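Local coordinates for protein cysteine synthase (Fusobacterium nucleatum subsp. nucleatum strain ATCC 25586, PDB 5XEM) that uses pyridoxal 5'-phosphate to produce hydrogen sulfide and probably catalyses formation of L-cysteine and acetate from O-acetyl-L-serine and hydrogen sulfide, at residues G15-V20 against G38-R43; G42-D47 against S74-I79; D47-K52 against P153-E158; T160-L165 against A189-E194. All coordinates share one frame; numbering follows the deposited sequence. Where two conformers were deposited one is given.

Contact 1 (G15-V20 against G38-R43); sequences GNTPLV and GSNPGR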
loop_
_atom_site.group_PDB
_atom_site.type_symbol
_atom_site.label_atom_id
_atom_site.label_comp_id
_atom_site.label_asym_id
_atom_site.label_seq_id
_atom_site.Cartn_x
_atom_site.Cartn_y
_atom_site.Cartn_z
ATOM N N GLY A 15 -5.444 5.563 9.910
ATOM C CA GLY A 15 -5.424 6.991 10.121
ATOM C C GLY A 15 -4.033 7.567 10.198
ATOM O O GLY A 15 -3.048 6.906 9.900
ATOM N N ASN A 16 -3.951 8.831 10.580
ATOM C CA ASN A 16 -2.693 9.560 10.577
ATOM C C ASN A 16 -1.934 9.448 9.259
ATOM O O ASN A 16 -0.745 9.129 9.195
ATOM C CB ASN A 16 -1.863 9.149 11.779
ATOM C CG ASN A 16 -2.531 9.578 13.060
ATOM O OD1 ASN A 16 -2.725 10.769 13.284
ATOM N ND2 ASN A 16 -2.993 8.630 13.833
ATOM N N THR A 17 -2.665 9.688 8.193
ATOM C CA THR A 17 -2.134 9.554 6.848
ATOM C C THR A 17 -1.421 10.833 6.446
ATOM O O THR A 17 -1.756 11.905 6.927
ATOM C CB THR A 17 -3.245 9.291 5.830
ATOM O OG1 THR A 17 -4.247 10.304 5.951
ATOM C CG2 THR A 17 -3.884 7.902 6.119
ATOM N N PRO A 18 -0.480 10.728 5.525
ATOM C CA PRO A 18 0.270 11.930 5.152
ATOM C C PRO A 18 -0.438 12.866 4.178
ATOM O O PRO A 18 -1.303 12.429 3.374
ATOM C CB PRO A 18 1.535 11.351 4.534
ATOM C CG PRO A 18 1.121 10.021 3.989
ATOM C CD PRO A 18 0.089 9.497 4.947
ATOM N N LEU A 19 -0.067 14.144 4.261
ATOM C CA LEU A 19 -0.492 15.194 3.328
ATOM C C LEU A 19 0.744 15.504 2.492
ATOM O O LEU A 19 1.787 15.826 3.040
ATOM C CB LEU A 19 -0.840 16.494 4.066
ATOM C CG LEU A 19 -2.258 17.017 4.159
ATOM C CD1 LEU A 19 -2.231 18.474 4.626
ATOM C CD2 LEU A 19 -3.040 16.877 2.857
ATOM N N VAL A 20 0.649 15.415 1.187
ATOM C CA VAL A 20 1.797 15.635 0.314
ATOM C C VAL A 20 1.555 16.845 -0.571
ATOM O O VAL A 20 0.478 16.984 -1.148
ATOM C CB VAL A 20 2.022 14.408 -0.582
ATOM C CG1 VAL A 20 3.262 14.585 -1.462
ATOM C CG2 VAL A 20 2.147 13.161 0.278
ATOM N N GLY A 38 -4.606 6.091 0.749
ATOM C CA GLY A 38 -3.995 4.842 0.361
ATOM C C GLY A 38 -2.900 4.359 1.296
ATOM O O GLY A 38 -2.514 3.216 1.218
ATOM N N SER A 39 -2.406 5.229 2.175
ATOM C CA SER A 39 -1.411 4.853 3.169
ATOM C C SER A 39 -2.012 4.018 4.290
ATOM O O SER A 39 -1.263 3.382 5.037
ATOM C CB SER A 39 -0.757 6.082 3.779
ATOM O OG SER A 39 -0.041 6.788 2.771
ATOM N N ASN A 40 -3.344 4.044 4.443
ATOM C CA ASN A 40 -4.015 3.149 5.386
ATOM C C ASN A 40 -3.642 1.679 5.100
ATOM O O ASN A 40 -3.347 1.321 3.951
ATOM C CB ASN A 40 -5.540 3.319 5.330
ATOM C CG ASN A 40 -6.021 4.598 5.999
ATOM O OD1 ASN A 40 -6.578 5.477 5.340
ATOM N ND2 ASN A 40 -5.786 4.722 7.281
ATOM N N PRO A 41 -3.656 0.811 6.139
ATOM C CA PRO A 41 -3.206 -0.588 5.926
ATOM C C PRO A 41 -4.084 -1.382 4.938
ATOM O O PRO A 41 -3.582 -2.267 4.201
ATOM C CB PRO A 41 -3.231 -1.181 7.363
ATOM C CG PRO A 41 -4.181 -0.295 8.108
ATOM C CD PRO A 41 -3.914 1.076 7.566
ATOM N N GLY A 42 -5.378 -1.063 4.895
ATOM C CA GLY A 42 -6.267 -1.619 3.875
ATOM C C GLY A 42 -6.280 -0.848 2.544
ATOM O O GLY A 42 -7.047 -1.194 1.642
ATOM N N ARG A 43 -5.458 0.204 2.447
ATOM C CA ARG A 43 -5.184 0.942 1.202
ATOM C C ARG A 43 -6.301 1.896 0.770
ATOM O O ARG A 43 -6.272 2.398 -0.338
ATOM C CB ARG A 43 -4.804 0.009 0.063
ATOM C CG ARG A 43 -3.611 -0.865 0.365
ATOM C CD ARG A 43 -2.422 0.023 0.528
ATOM N NE ARG A 43 -1.181 -0.710 0.767
ATOM C CZ ARG A 43 -0.356 -0.526 1.791
ATOM N NH1 ARG A 43 -0.636 0.391 2.764
ATOM N NH2 ARG A 43 0.733 -1.263 1.878
#
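Ser39, which touches Pro18 across the contact, also sets its carbonyl O in plane at the edge of the Arg43 guanidinium. One face of that guanidinium looks toward Pro41 O, 4.1 Å above the plane and displaced toward the rim. The two segments flank a beta hairpin in the larger sheet of a fold type II PLP enzyme. Residues 15-20 lead into strand 19-21. Residues 38-43 leave strand 31-36, which runs antiparallel to strand 19-21, and Pro18 and Leu36 are joined by a backbone hydrogen bond.

A type I turn from Asn40 to Arg43 carries the second segment away. Asn40 O takes two donors from opposite faces of its plane: Arg43 N, and Arg43 NH1 at 3.1 Å. The NH1 bond is bent, with an N-H...O angle of 139°. At the dimer interface Arg43 lies against Gly38 of the second subunit.

Across the contact, Asn40 lies beside Thr17 and Gly15. Its amide is probably turned over in the model. Gly15 N lies 2.8 Å from the atom modelled as Asn40 ND2, and this may be a hydrogen bond with the amide turned back. Thr17 turns its methyl to Asn40 because CG2 stands beside the backbone N while OG1 sits between N and the carbonyl carbon (chi1 54°). The hydroxyl is then directed elsewhere, to Glu37 and Lys35. Ser39 OG has a weak hydrogen bond with Leu36 O. It also meets the Pro18 ring, with Ser39 OG 3.5 Å from Pro18 CD and 3.6 Å from Pro18 CG.

Contact 2 (G42-D47 against S74-I79); sequences GRSTKD and SGNTGI. With 85F ((2R)-2-azanyl-3-[(2R)-2-azanyl-3-oxidanyl-3-oxidanylidene-propyl]sulfanyl-propanoic acid), chain C; PLP (pyridoxal-5'-phosphate), chain D.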
loop_
_atom_site.group_PDB
_atom_site.type_symbol
_atom_site.label_atom_id
_atom_site.label_comp_id
_atom_site.label_asym_id
_atom_site.label_seq_id
_atom_site.Cartn_x
_atom_site.Cartn_y
_atom_site.Cartn_z
ATOM N N GLY A 42 -5.378 -1.063 4.895
ATOM C CA GLY A 42 -6.267 -1.619 3.875
ATOM C C GLY A 42 -6.280 -0.848 2.544
ATOM O O GLY A 42 -7.047 -1.194 1.642
ATOM N N ARG A 43 -5.458 0.204 2.447
ATOM C CA ARG A 43 -5.184 0.942 1.202
ATOM C C ARG A 43 -6.301 1.896 0.770
ATOM O O ARG A 43 -6.272 2.398 -0.338
ATOM C CB ARG A 43 -4.804 0.009 0.063
ATOM C CG ARG A 43 -3.611 -0.865 0.365
ATOM C CD ARG A 43 -2.422 0.023 0.528
ATOM N NE ARG A 43 -1.181 -0.710 0.767
ATOM C CZ ARG A 43 -0.356 -0.526 1.791
ATOM N NH1 ARG A 43 -0.636 0.391 2.764
ATOM N NH2 ARG A 43 0.733 -1.263 1.878
ATOM N N SER A 44 -7.249 2.153 1.662
ATOM C CA SER A 44 -8.245 3.206 1.422
ATOM C C SER A 44 -8.699 3.865 2.712
ATOM O O SER A 44 -8.489 3.330 3.835
ATOM C CB SER A 44 -9.478 2.654 0.689
ATOM O OG SER A 44 -10.456 2.179 1.615
ATOM N N THR A 45 -9.371 5.005 2.536
ATOM C CA THR A 45 -9.956 5.744 3.631
ATOM C C THR A 45 -11.013 4.931 4.361
ATOM O O THR A 45 -11.343 5.252 5.514
ATOM C CB THR A 45 -10.575 7.085 3.136
ATOM O OG1 THR A 45 -10.573 8.039 4.188
ATOM C CG2 THR A 45 -12.011 6.911 2.592
ATOM N N LYS A 46 -11.536 3.892 3.718
ATOM C CA LYS A 46 -12.650 3.112 4.282
ATOM C C LYS A 46 -12.245 2.307 5.494
ATOM O O LYS A 46 -13.102 1.987 6.335
ATOM C CB LYS A 46 -13.336 2.236 3.220
ATOM C CG LYS A 46 -13.941 3.018 2.063
ATOM C CD LYS A 46 -14.914 4.089 2.542
ATOM C CE LYS A 46 -15.998 4.373 1.502
ATOM N NZ LYS A 46 -17.249 4.984 2.037
ATOM N N ASP A 47 -10.933 2.088 5.673
ATOM C CA ASP A 47 -10.446 1.508 6.910
ATOM C C ASP A 47 -11.002 2.324 8.112
ATOM O O ASP A 47 -11.340 1.751 9.173
ATOM C CB ASP A 47 -8.920 1.613 6.990
ATOM C CG ASP A 47 -8.172 0.612 6.145
ATOM O OD1 ASP A 47 -8.805 -0.086 5.316
ATOM O OD2 ASP A 47 -6.918 0.539 6.316
ATOM N N SER A 74 -18.659 -1.409 -3.024
ATOM C CA SER A 74 -18.001 -1.426 -4.347
ATOM C C SER A 74 -16.593 -1.993 -4.274
ATOM O O SER A 74 -15.943 -2.207 -5.314
ATOM C CB SER A 74 -17.968 -0.030 -4.960
ATOM O OG SER A 74 -17.219 0.850 -4.155
ATOM N N GLY A 75 -16.091 -2.189 -3.060
ATOM C CA GLY A 75 -14.819 -2.841 -2.848
ATOM C C GLY A 75 -14.098 -2.379 -1.593
ATOM O O GLY A 75 -13.771 -3.194 -0.735
ATOM N N ASN A 76 -13.819 -1.081 -1.508
ATOM C CA ASN A 76 -12.947 -0.585 -0.448
ATOM C C ASN A 76 -13.541 -0.767 0.962
ATOM O O ASN A 76 -12.828 -1.134 1.889
ATOM C CB ASN A 76 -12.571 0.855 -0.688
ATOM C CG ASN A 76 -11.447 0.985 -1.678
ATOM O OD1 ASN A 76 -10.563 0.117 -1.729
ATOM N ND2 ASN A 76 -11.511 1.996 -2.523
ATOM N N THR A 77 -14.831 -0.485 1.136
ATOM C CA THR A 77 -15.437 -0.726 2.463
ATOM C C THR A 77 -15.350 -2.210 2.849
ATOM O O THR A 77 -15.057 -2.545 4.001
ATOM C CB THR A 77 -16.855 -0.165 2.534
ATOM O OG1 THR A 77 -16.767 1.252 2.322
ATOM C CG2 THR A 77 -17.469 -0.436 3.929
ATOM N N GLY A 78 -15.539 -3.085 1.863
ATOM C CA GLY A 78 -15.349 -4.508 2.047
ATOM C C GLY A 78 -13.949 -4.907 2.430
ATOM O O GLY A 78 -13.745 -5.709 3.355
ATOM N N ILE A 79 -12.960 -4.317 1.759
ATOM C CA ILE A 79 -11.557 -4.589 2.108
ATOM C C ILE A 79 -11.221 -4.130 3.522
ATOM O O ILE A 79 -10.628 -4.864 4.278
ATOM C CB ILE A 79 -10.602 -3.950 1.095
ATOM C CG1 ILE A 79 -10.814 -4.598 -0.278
ATOM C CG2 ILE A 79 -9.151 -4.017 1.603
ATOM C CD1 ILE A 79 -10.209 -3.760 -1.403
HETATM N N 85F C . -16.584 3.501 -2.045
HETATM C CA 85F C . -17.668 2.763 -1.363
HETATM C CB 85F C . -18.942 2.746 -2.237
HETATM S SG 85F C . -19.753 4.321 -2.367
HETATM C CD 85F C . -21.263 4.040 -3.318
HETATM C CE 85F C . -21.035 3.513 -4.760
HETATM N NZ2 85F C . -20.047 4.321 -5.486
HETATM C CZ1 85F C . -22.394 3.598 -5.506
HETATM O OH1 85F C . -22.348 3.384 -6.754
HETATM O OH2 85F C . -23.456 3.877 -4.881
HETATM C C 85F C . -17.247 1.346 -1.041
HETATM O OXT 85F C . -16.030 1.130 -0.937
HETATM O O 85F C . -18.157 0.499 -0.856
HETATM N N1 PLP D . -13.197 6.636 -4.025
HETATM C C2 PLP D . -13.136 5.313 -3.809
HETATM C C2A PLP D . -11.977 4.501 -4.389
HETATM C C3 PLP D . -14.110 4.660 -3.033
HETATM O O3 PLP D . -14.017 3.324 -2.814
HETATM C C4 PLP D . -15.168 5.387 -2.491
HETATM C C4A PLP D . -16.245 4.721 -1.652
HETATM C C5 PLP D . -15.197 6.767 -2.734
HETATM C C6 PLP D . -14.191 7.356 -3.497
HETATM C C5A PLP D . -16.284 7.668 -2.189
HETATM O O4P PLP D . -16.128 7.822 -0.733
HETATM P P PLP D . -17.382 8.096 0.262
HETATM O O1P PLP D . -16.887 8.450 1.552
HETATM O O2P PLP D . -18.149 6.867 0.203
HETATM O O3P PLP D . -18.152 9.164 -0.430
HETATM O O HOH W 1 -8.157 -0.688 -0.799
HETATM O O HOH W 2 -9.841 -0.204 2.729
#
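Lys46 and Thr77 meet because the lysine places CG beside its backbone N (chi1 -60°) and then bends at chi2 (-55°). This runs the chain obliquely over Thr77 OG1, which lies 3.3 Å from Lys46 CE. The threonine hydroxyl itself has Gln146 as its polar partner. Ser44 holds OG between its backbone N and carbonyl carbon. There OG accepts from Lys46 N, a capping bond at the turn that leads into the helix, and packs 3.4 Å from Asn76 CB.

Farther from the cofactor, Gly42 O lies against Ile79 CG2. No direct hydrogen bond joins the two segments. Waters bridge them instead. One donates to Gly42 O and Asn76 OD1. A second sits among Ser44 OG (2.7 Å), Asp47 OD1 and Asn76 O. Asp47 OD2 uses its syn lone pair to accept from Gly42 N at 2.6 Å.

Lys46, predicted to carry PLP in the resting enzyme, is released here. The cofactor is instead joined to lanthionine as a Schiff base. Lys46 NZ donates to PLP O2P at 2.8 Å and is also hydrogen-bonded to Gln146. Asn76 ND2 donates to PLP O3 at 2.9 Å and also has Asp298 as a partner.

Main-chain amides grip the lanthionine carboxylate. Ser74 N donates to 85F O at 2.9 Å, and Thr77 N donates to 85F OXT at the same length. Gly75 is the N-cap of helix 76-88, so the carboxylate sits at a helix N-terminus, which probably stabilises its charge. Such a loop, binding the substrate carboxylate beside the PLP lysine, is typical of the cysteine synthase active site.

Contact 3 (D47-K52 against P153-E158); sequences DRIALK and PKAHYE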
loop_
_atom_site.group_PDB
_atom_site.type_symbol
_atom_site.label_atom_id
_atom_site.label_comp_id
_atom_site.label_asym_id
_atom_site.label_seq_id
_atom_site.Cartn_x
_atom_site.Cartn_y
_atom_site.Cartn_z
ATOM N N ASP A 47 -10.933 2.088 5.673
ATOM C CA ASP A 47 -10.446 1.508 6.910
ATOM C C ASP A 47 -11.002 2.324 8.112
ATOM O O ASP A 47 -11.340 1.751 9.173
ATOM C CB ASP A 47 -8.920 1.613 6.990
ATOM C CG ASP A 47 -8.172 0.612 6.145
ATOM O OD1 ASP A 47 -8.805 -0.086 5.316
ATOM O OD2 ASP A 47 -6.918 0.539 6.316
ATOM N N ARG A 48 -11.035 3.654 7.982
ATOM C CA ARG A 48 -11.501 4.520 9.087
ATOM C C ARG A 48 -12.958 4.241 9.460
ATOM O O ARG A 48 -13.303 4.158 10.664
ATOM C CB ARG A 48 -11.381 6.007 8.765
ATOM C CG ARG A 48 -9.981 6.516 8.555
ATOM C CD ARG A 48 -10.015 7.937 8.050
ATOM N NE ARG A 48 -8.719 8.471 7.678
ATOM C CZ ARG A 48 -7.882 9.156 8.457
ATOM N NH1 ARG A 48 -8.143 9.344 9.759
ATOM N NH2 ARG A 48 -6.752 9.597 7.958
ATOM N N ILE A 49 -13.810 4.091 8.446
ATOM C CA ILE A 49 -15.243 3.845 8.685
ATOM C C ILE A 49 -15.527 2.407 9.076
ATOM O O ILE A 49 -16.411 2.154 9.915
ATOM C CB ILE A 49 -16.181 4.356 7.537
ATOM C CG1 ILE A 49 -16.268 3.433 6.307
ATOM C CG2 ILE A 49 -15.831 5.802 7.184
ATOM C CD1 ILE A 49 -17.479 3.764 5.405
ATOM N N ALA A 50 -14.781 1.460 8.495
ATOM C CA ALA A 50 -14.873 0.070 8.910
ATOM C C ALA A 50 -14.587 -0.056 10.412
ATOM O O ALA A 50 -15.325 -0.714 11.139
ATOM C CB ALA A 50 -13.906 -0.792 8.106
ATOM N N LEU A 51 -13.504 0.579 10.849
ATOM C CA LEU A 51 -13.121 0.529 12.248
ATOM C C LEU A 51 -14.185 1.163 13.126
ATOM O O LEU A 51 -14.620 0.561 14.110
ATOM C CB LEU A 51 -11.812 1.247 12.486
ATOM C CG LEU A 51 -11.262 1.167 13.915
ATOM C CD1 LEU A 51 -11.082 -0.285 14.351
ATOM C CD2 LEU A 51 -9.972 1.961 14.019
ATOM N N LYS A 52 -14.599 2.374 12.795
ATOM C CA LYS A 52 -15.553 3.033 13.669
ATOM C C LYS A 52 -16.920 2.347 13.686
ATOM O O LYS A 52 -17.521 2.202 14.763
ATOM C CB LYS A 52 -15.704 4.511 13.360
ATOM C CG LYS A 52 -16.480 5.209 14.491
ATOM C CD LYS A 52 -16.464 6.717 14.440
ATOM C CE LYS A 52 -17.237 7.337 15.597
ATOM N NZ LYS A 52 -16.549 7.206 16.900
ATOM N N PRO A 153 -19.636 9.238 8.348
ATOM C CA PRO A 153 -19.149 10.628 8.417
ATOM C C PRO A 153 -18.499 11.005 9.755
ATOM O O PRO A 153 -17.537 11.793 9.777
ATOM C CB PRO A 153 -20.400 11.479 8.139
ATOM C CG PRO A 153 -21.547 10.567 8.308
ATOM C CD PRO A 153 -21.066 9.162 8.023
ATOM N N LYS A 154 -18.976 10.451 10.870
ATOM C CA LYS A 154 -18.331 10.798 12.161
ATOM C C LYS A 154 -16.854 10.364 12.272
ATOM O O LYS A 154 -16.080 11.028 12.931
ATOM C CB LYS A 154 -19.103 10.253 13.356
ATOM C CG LYS A 154 -20.434 10.963 13.541
ATOM C CD LYS A 154 -21.295 10.415 14.681
ATOM C CE LYS A 154 -20.574 10.516 16.007
ATOM N NZ LYS A 154 -19.537 9.453 16.023
ATOM N N ALA A 155 -16.469 9.263 11.632
ATOM C CA ALA A 155 -15.078 8.826 11.634
ATOM C C ALA A 155 -14.185 9.917 11.033
ATOM O O ALA A 155 -13.154 10.266 11.605
ATOM C CB ALA A 155 -14.927 7.497 10.864
ATOM N N HIS A 156 -14.650 10.516 9.939
ATOM C CA HIS A 156 -13.903 11.563 9.217
ATOM C C HIS A 156 -13.982 12.896 9.940
ATOM O O HIS A 156 -13.032 13.676 9.938
ATOM C CB HIS A 156 -14.452 11.709 7.810
ATOM C CG HIS A 156 -14.258 10.454 6.955
ATOM N ND1 HIS A 156 -13.040 10.038 6.548
ATOM C CD2 HIS A 156 -15.175 9.534 6.470
ATOM C CE1 HIS A 156 -13.177 8.892 5.823
ATOM N NE2 HIS A 156 -14.495 8.603 5.751
ATOM N N TYR A 157 -15.137 13.157 10.541
ATOM C CA TYR A 157 -15.292 14.353 11.398
ATOM C C TYR A 157 -14.262 14.342 12.533
ATOM O O TYR A 157 -13.658 15.384 12.834
ATOM C CB TYR A 157 -16.710 14.369 11.935
ATOM C CG TYR A 157 -17.051 15.475 12.901
ATOM C CD1 TYR A 157 -17.557 16.683 12.440
ATOM C CD2 TYR A 157 -16.957 15.273 14.285
ATOM C CE1 TYR A 157 -17.916 17.697 13.328
ATOM C CE2 TYR A 157 -17.305 16.276 15.182
ATOM C CZ TYR A 157 -17.792 17.480 14.691
ATOM O OH TYR A 157 -18.157 18.483 15.562
ATOM N N GLU A 158 -14.056 13.165 13.122
ATOM C CA GLU A 158 -13.164 12.959 14.278
ATOM C C GLU A 158 -11.689 12.830 13.990
ATOM O O GLU A 158 -10.870 13.205 14.834
ATOM C CB GLU A 158 -13.621 11.741 15.081
ATOM C CG GLU A 158 -14.967 12.019 15.745
ATOM C CD GLU A 158 -15.542 10.834 16.470
ATOM O OE1 GLU A 158 -14.916 9.752 16.466
ATOM O OE2 GLU A 158 -16.648 10.977 17.029
#
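Ile49 and Ala155 sit where helix 46-60 crosses helix 151-167, a steep helix-helix packing beside the PLP pocket of this fold type II enzyme. The axes of the two short segments approach to 8.6 Å at 112°. His156 carries the contact toward the cofactor, with its side chain about 5 Å from PLP at the nearest atoms.

Ala155 is the small residue at the crossing. Its CB lies 3.7 Å from Arg48 O and also meets Lys52 CB and Ile49 CG2. Ile49 directs CG2 beside its backbone N, and this methyl reaches His156 NE2 at 3.4 Å. Arg48 crosses the same imidazole obliquely, with CD 4.0 Å from His156 ND1 and the guanidinium and ring planes 45° apart. His156 ND1 is hydrogen-bonded to Thr160. The arginine chain runs extended from CG to NE, which takes the guanidinium past the ring to salt bridges with Glu37 and Glu163.

The more exposed side of the crossing is a charged network. Lys52 stretches across Ala155, with CD 3.8 Å from Ala155 CA. Lys154 NZ comes within 3.8 Å of Lys52 NZ. Two like charges so close would probably be unfavourable alone, but Glu158 answers both, OE1 to Lys52 and OE2 to Lys154. The bond from Lys154 NZ to Glu158 OE2, one helical turn along, is weak. Lys52 bends at its last torsion, and its NZ donates to the syn side of Glu158 OE1 at 3.1 Å, about 20° out of the carboxylate plane.

Contact 4 (T160-L165 against A189-E194); sequences TAEEIL and AKKLKE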
loop_
_atom_site.group_PDB
_atom_site.type_symbol
_atom_site.label_atom_id
_atom_site.label_comp_id
_atom_site.label_asym_id
_atom_site.label_seq_id
_atom_site.Cartn_x
_atom_site.Cartn_y
_atom_site.Cartn_z
ATOM N N THR A 160 -10.030 12.306 10.197
ATOM C CA THR A 160 -9.556 12.860 8.905
ATOM C C THR A 160 -9.416 14.384 8.917
ATOM O O THR A 160 -8.352 14.964 8.565
ATOM C CB THR A 160 -10.512 12.437 7.765
ATOM O OG1 THR A 160 -10.744 11.030 7.838
ATOM C CG2 THR A 160 -9.905 12.749 6.393
ATOM N N ALA A 161 -10.496 15.049 9.302
ATOM C CA ALA A 161 -10.518 16.523 9.378
ATOM C C ALA A 161 -9.503 17.101 10.370
ATOM O O ALA A 161 -8.856 18.111 10.066
ATOM C CB ALA A 161 -11.910 17.037 9.718
ATOM N N GLU A 162 -9.371 16.466 11.520
ATOM C CA GLU A 162 -8.412 16.915 12.536
ATOM C C GLU A 162 -6.981 16.808 12.057
ATOM O O GLU A 162 -6.157 17.674 12.368
ATOM C CB GLU A 162 -8.606 16.185 13.865
ATOM C CG GLU A 162 -9.922 16.494 14.574
ATOM C CD GLU A 162 -10.041 17.925 15.126
ATOM O OE1 GLU A 162 -9.061 18.698 15.088
ATOM O OE2 GLU A 162 -11.145 18.292 15.585
ATOM N N GLU A 163 -6.673 15.754 11.296
ATOM C CA GLU A 163 -5.347 15.578 10.765
ATOM C C GLU A 163 -5.019 16.629 9.735
ATOM O O GLU A 163 -3.893 17.109 9.686
ATOM C CB GLU A 163 -5.194 14.162 10.175
ATOM C CG GLU A 163 -5.397 13.058 11.203
ATOM C CD GLU A 163 -5.544 11.692 10.555
ATOM O OE1 GLU A 163 -5.210 11.591 9.358
ATOM O OE2 GLU A 163 -5.991 10.739 11.229
ATOM N N ILE A 164 -5.995 16.998 8.914
ATOM C CA ILE A 164 -5.836 18.056 7.924
ATOM C C ILE A 164 -5.574 19.395 8.637
ATOM O O ILE A 164 -4.631 20.115 8.284
ATOM C CB ILE A 164 -7.094 18.166 7.039
ATOM C CG1 ILE A 164 -7.193 16.945 6.106
ATOM C CG2 ILE A 164 -7.078 19.458 6.230
ATOM C CD1 ILE A 164 -8.569 16.856 5.419
ATOM N N LEU A 165 -6.381 19.689 9.658
ATOM C CA LEU A 165 -6.226 20.930 10.436
ATOM C C LEU A 165 -4.851 20.975 11.093
ATOM O O LEU A 165 -4.141 22.003 11.031
ATOM C CB LEU A 165 -7.347 21.065 11.479
ATOM C CG LEU A 165 -8.745 21.328 10.903
ATOM C CD1 LEU A 165 -9.804 21.208 11.989
ATOM C CD2 LEU A 165 -8.794 22.689 10.218
ATOM N N ALA A 189 -15.956 17.823 5.881
ATOM C CA ALA A 189 -16.355 19.206 5.609
ATOM C C ALA A 189 -17.051 19.824 6.799
ATOM O O ALA A 189 -16.865 21.023 7.042
ATOM C CB ALA A 189 -17.276 19.280 4.387
ATOM N N LYS A 190 -17.849 19.028 7.528
ATOM C CA LYS A 190 -18.564 19.516 8.713
ATOM C C LYS A 190 -17.585 20.001 9.767
ATOM O O LYS A 190 -17.719 21.119 10.292
ATOM C CB LYS A 190 -19.483 18.459 9.292
ATOM C CG LYS A 190 -20.338 18.918 10.489
ATOM C CD LYS A 190 -21.347 17.846 10.871
ATOM C CE LYS A 190 -22.167 18.234 12.096
ATOM N NZ LYS A 190 -22.922 17.095 12.688
ATOM N N LYS A 191 -16.553 19.200 10.036
ATOM C CA LYS A 191 -15.565 19.585 11.029
ATOM C C LYS A 191 -14.780 20.800 10.594
ATOM O O LYS A 191 -14.578 21.740 11.381
ATOM C CB LYS A 191 -14.621 18.426 11.382
ATOM C CG LYS A 191 -13.428 18.812 12.262
ATOM C CD LYS A 191 -13.793 19.411 13.615
ATOM C CE LYS A 191 -14.464 18.421 14.548
ATOM N NZ LYS A 191 -13.623 17.269 14.958
ATOM N N LEU A 192 -14.339 20.799 9.348
ATOM C CA LEU A 192 -13.531 21.887 8.843
ATOM C C LEU A 192 -14.289 23.234 8.900
ATOM O O LEU A 192 -13.707 24.254 9.277
ATOM C CB LEU A 192 -13.080 21.604 7.411
ATOM C CG LEU A 192 -12.067 20.461 7.198
ATOM C CD1 LEU A 192 -11.737 20.316 5.705
ATOM C CD2 LEU A 192 -10.825 20.645 8.051
ATOM N N LYS A 193 -15.569 23.216 8.531
ATOM C CA LYS A 193 -16.393 24.417 8.532
ATOM C C LYS A 193 -16.739 24.876 9.953
ATOM O O LYS A 193 -16.961 26.077 10.177
ATOM C CB LYS A 193 -17.662 24.208 7.701
ATOM C CG LYS A 193 -17.414 24.470 6.236
ATOM C CD LYS A 193 -18.649 24.357 5.349
ATOM C CE LYS A 193 -18.342 25.001 4.007
ATOM N NZ LYS A 193 -19.338 24.812 2.911
ATOM N N GLU A 194 -16.760 23.956 10.911
ATOM C CA GLU A 194 -16.904 24.355 12.320
ATOM C C GLU A 194 -15.692 25.135 12.822
ATOM O O GLU A 194 -15.855 26.120 13.539
ATOM C CB GLU A 194 -17.172 23.167 13.216
ATOM C CG GLU A 194 -18.600 22.686 13.120
ATOM C CD GLU A 194 -18.838 21.368 13.811
ATOM O OE1 GLU A 194 -17.915 20.803 14.433
ATOM O OE2 GLU A 194 -19.989 20.897 13.751
#
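Lys191 and Leu192 carry this contact between helix 151-167 and helix 183-195. These two helices pack against the same side of the larger alpha/beta sheet, where Ile164 and Leu192 both touch Phe175 of strand 174-178. The segment axes come to 8.9 Å at 43°.

Lys191 sets CG anti to its backbone N (chi1 171°), then bends at each of the next three torsions. The chain curls up beside Ala161, whose CB lies 3.5 Å from Lys191 CG, tighter than usual van der Waals contact. The bends carry the ammonium across to helix 151-167, where it meets Glu162 and also donates to Tyr157 O. Tyr157 adds a cation-pi contact.

Leu192 turns CG beside its backbone N, and its CD2 becomes the common apolar partner. That methyl lies 3.6 Å from Leu165 CG, 4.1 Å from Ala161 CB and 4.3 Å from Ile164 CG2. The two leucines slide past each other in opposite directions.

Glu162 bends at chi2 (-69°) to meet the lysine at about a right angle. Lys191 NZ donates to the anti side of Glu162 OE2 at 2.8 Å, closing a salt bridge.

The contacts begin in order along the chain, but contacts 2 and 3 interleave. Contact 1 runs into contact 2 through Gly42 and Arg43. Contacts 2 and 3 share Asp47 and helix 46-60. Contacts 3 and 4 share helix 151-167, with centres about 13 Å apart. Contacts 2 and 4 are the most distant pair, about 21 Å between centres, and do not touch. Glu163 of the contact 4 segment reaches back to Arg48 of contact 3 and Asn16 of contact 1. Helix 46-60 thus packs both on the start of helix 76-88, which binds substrate and PLP, and on helix 151-167 of the larger-sheet side.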